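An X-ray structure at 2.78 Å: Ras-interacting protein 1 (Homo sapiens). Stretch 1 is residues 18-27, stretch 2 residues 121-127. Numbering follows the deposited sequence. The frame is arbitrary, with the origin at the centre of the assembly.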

# COMPACT_ATOMS: atom_id res chain seq x y z
N VAL B 18 -8.23 9.37 -13.28
CA VAL B 18 -9.05 10.17 -12.37
C VAL B 18 -8.96 9.62 -10.94
O VAL B 18 -8.86 8.41 -10.74
CB VAL B 18 -10.52 10.35 -12.85
CG1 VAL B 18 -10.55 11.00 -14.22
CG2 VAL B 18 -11.29 9.03 -12.87
N LEU B 19 -8.96 10.53 -9.97
CA LEU B 19 -8.92 10.14 -8.56
C LEU B 19 -10.13 10.70 -7.85
O LEU B 19 -10.33 11.91 -7.85
CB LEU B 19 -7.64 10.65 -7.89
CG LEU B 19 -6.26 10.42 -8.51
CD1 LEU B 19 -5.21 11.16 -7.70
CD2 LEU B 19 -5.90 8.94 -8.61
N LYS B 20 -10.94 9.80 -7.26
CA LYS B 20 -12.01 10.19 -6.32
C LYS B 20 -11.38 10.74 -5.03
O LYS B 20 -10.67 10.02 -4.34
CB LYS B 20 -12.94 9.01 -5.96
CG LYS B 20 -12.99 7.81 -6.89
CD LYS B 20 -14.19 7.84 -7.81
CE LYS B 20 -14.46 6.47 -8.41
NZ LYS B 20 -15.35 5.65 -7.53
N ILE B 21 -11.63 12.01 -4.74
CA ILE B 21 -11.19 12.66 -3.49
C ILE B 21 -12.41 12.72 -2.58
O ILE B 21 -13.35 13.47 -2.85
CB ILE B 21 -10.60 14.08 -3.74
CG1 ILE B 21 -9.13 14.03 -4.16
CG2 ILE B 21 -10.57 14.91 -2.47
CD1 ILE B 21 -8.85 13.43 -5.52
N PHE B 22 -12.41 11.91 -1.51
CA PHE B 22 -13.60 11.80 -0.66
C PHE B 22 -13.69 12.95 0.32
O PHE B 22 -12.72 13.26 1.02
CB PHE B 22 -13.69 10.44 0.05
CG PHE B 22 -14.14 9.33 -0.84
CD1 PHE B 22 -13.31 8.83 -1.87
CD2 PHE B 22 -15.41 8.76 -0.68
CE1 PHE B 22 -13.73 7.80 -2.71
CE2 PHE B 22 -15.83 7.72 -1.51
CZ PHE B 22 -14.99 7.24 -2.52
N GLY B 23 -14.85 13.59 0.34
CA GLY B 23 -15.13 14.71 1.24
C GLY B 23 -15.90 14.23 2.43
O GLY B 23 -17.09 14.55 2.59
N ALA B 24 -15.22 13.42 3.26
CA ALA B 24 -15.73 12.89 4.52
C ALA B 24 -16.15 14.07 5.42
O ALA B 24 -15.34 14.58 6.20
CB ALA B 24 -14.68 12.00 5.20
N GLY B 25 -17.40 14.50 5.23
CA GLY B 25 -17.97 15.67 5.88
C GLY B 25 -17.26 17.00 5.65
O GLY B 25 -16.36 17.37 6.42
N LEU B 26 -17.63 17.70 4.59
CA LEU B 26 -17.25 19.11 4.40
C LEU B 26 -18.49 19.89 3.96
O LEU B 26 -18.81 20.94 4.52
CB LEU B 26 -16.12 19.28 3.38
CG LEU B 26 -14.76 18.58 3.52
CD1 LEU B 26 -13.96 18.75 2.23
CD2 LEU B 26 -13.97 19.07 4.73
N ALA B 27 -19.16 19.35 2.95
CA ALA B 27 -20.44 19.83 2.50
C ALA B 27 -21.43 18.68 2.62
O ALA B 27 -21.14 17.56 2.16
CB ALA B 27 -20.33 20.33 1.06
N ARG B 121 -9.74 1.17 0.36
CA ARG B 121 -8.80 2.27 0.31
C ARG B 121 -9.32 3.39 -0.59
O ARG B 121 -9.68 3.15 -1.75
CB ARG B 121 -7.46 1.76 -0.20
CG ARG B 121 -6.39 2.81 -0.35
CD ARG B 121 -5.33 2.31 -1.30
NE ARG B 121 -4.14 3.16 -1.28
CZ ARG B 121 -3.19 3.15 -2.21
NH1 ARG B 121 -3.29 2.33 -3.26
NH2 ARG B 121 -2.14 3.95 -2.10
N ARG B 122 -9.36 4.61 -0.03
CA ARG B 122 -9.80 5.80 -0.76
C ARG B 122 -8.96 7.02 -0.37
O ARG B 122 -8.38 7.05 0.71
CB ARG B 122 -11.29 6.07 -0.51
CG ARG B 122 -11.64 6.62 0.87
CD ARG B 122 -13.13 6.57 1.12
NE ARG B 122 -13.48 7.29 2.35
CZ ARG B 122 -14.72 7.46 2.81
NH1 ARG B 122 -14.91 8.15 3.93
NH2 ARG B 122 -15.77 6.95 2.18
N PHE B 123 -8.90 8.00 -1.27
CA PHE B 123 -8.31 9.30 -0.96
C PHE B 123 -9.32 10.17 -0.25
O PHE B 123 -10.47 10.25 -0.66
CB PHE B 123 -7.82 10.00 -2.23
CG PHE B 123 -6.44 9.60 -2.66
CD1 PHE B 123 -5.34 9.81 -1.83
CD2 PHE B 123 -6.23 9.04 -3.92
CE1 PHE B 123 -4.07 9.43 -2.24
CE2 PHE B 123 -4.96 8.67 -4.34
CZ PHE B 123 -3.88 8.87 -3.50
N GLU B 124 -8.89 10.83 0.83
CA GLU B 124 -9.75 11.74 1.60
C GLU B 124 -9.19 13.17 1.64
O GLU B 124 -7.97 13.37 1.64
CB GLU B 124 -9.97 11.19 3.02
CG GLU B 124 -10.92 9.99 3.09
CD GLU B 124 -11.14 9.44 4.50
OE1 GLU B 124 -10.31 9.67 5.41
OE2 GLU B 124 -12.16 8.75 4.71
N LEU B 125 -10.10 14.15 1.63
CA LEU B 125 -9.72 15.53 1.87
C LEU B 125 -10.09 15.90 3.29
O LEU B 125 -11.26 15.84 3.67
CB LEU B 125 -10.44 16.47 0.91
CG LEU B 125 -9.71 17.70 0.34
CD1 LEU B 125 -10.70 18.85 0.28
CD2 LEU B 125 -8.45 18.11 1.07
N ARG B 126 -9.08 16.25 4.08
CA ARG B 126 -9.29 16.56 5.50
C ARG B 126 -8.57 17.83 5.95
O ARG B 126 -7.56 18.23 5.34
CB ARG B 126 -8.85 15.39 6.37
CG ARG B 126 -9.83 14.22 6.41
CD ARG B 126 -9.30 13.16 7.35
NE ARG B 126 -10.02 11.90 7.23
CZ ARG B 126 -11.11 11.59 7.92
NH1 ARG B 126 -11.64 12.45 8.78
NH2 ARG B 126 -11.68 10.41 7.73
N GLY B 127 -9.08 18.45 7.01
CA GLY B 127 -8.32 19.46 7.73
C GLY B 127 -7.01 18.84 8.19
O GLY B 127 -7.01 17.74 8.75

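Strands 18-22 and 121-127 run side by side in the same general direction, with 45° between their N-to-C axes and a closest axis approach of 4.3 Å. The parallel register is fixed by Phe 22 and Glu 124, whose CA atoms lie 4.5 Å apart. Together the two stretches bury 575 Å² between them.

Along stretch 2, Arg 121 is out of reach of stretch 1, and contact begins with Arg 122. Its side chain extends through three t torsions after a p chi1, which lays the aliphatic part across the Phe 22 ring: Arg 122 CD sits 3.6 Å from the centroid of that ring and 14° off its normal, the geometry of a CH-pi contact. The guanidinium continues along the same ring, with Arg 122 NH2 3.4 Å from Phe 22 CD2 and Phe 22 CG over one face of the planar group.

Phe 123 turns to the other face of the sheet, together with Ile 21. Phe 123 CB packs 3.5 Å from Lys 20 O, and Phe 123 CE2 comes within 4.2 Å of Leu 19 CD1, an apolar contact between buried side chains. Its carbonyl supplies the first inter-strand hydrogen bond: Phe 22 N donates to Phe 123 O at 2.7 Å, with an N-H...O angle of 165°.

Glu 124 shares its face with Phe 22, and Phe 22 CB lies 4.1 Å from Glu 124 CG. Glu 124 CA also makes a CA-H...O contact with Phe 22 O, at 3.4 Å and 138°. The carboxylate is held within stretch 2 by two salt bridges, Arg 122 NH1 to Glu 124 OE2 at 2.9 Å and Arg 126 NH2 to Glu 124 OE1 at 2.8 Å. Each arginine adds a hydrogen bond from NE to the same oxygen, so both guanidiniums are anchored beside stretch 1.

At Leu 125 the backbone closes the pairing: Leu 125 N donates to Phe 22 O at 2.8 Å and 171°, nearly linear. Phe 22 therefore bonds through both its amide and its carbonyl, to residues two apart, as expected of a parallel bridge. The Leu 125 side chain meets Ile 21 CG2 through its CB at 3.7 Å and Leu 26 CD1 through its CD1 at 3.8 Å, both apolar contacts.

Arg 126 starts sideways, but its end comes nearer, placing Ala 24 CB over one guanidinium face, 4.2 Å from Arg 126 NH2. Gly 127, at the N-cap position before a helix, makes no contact.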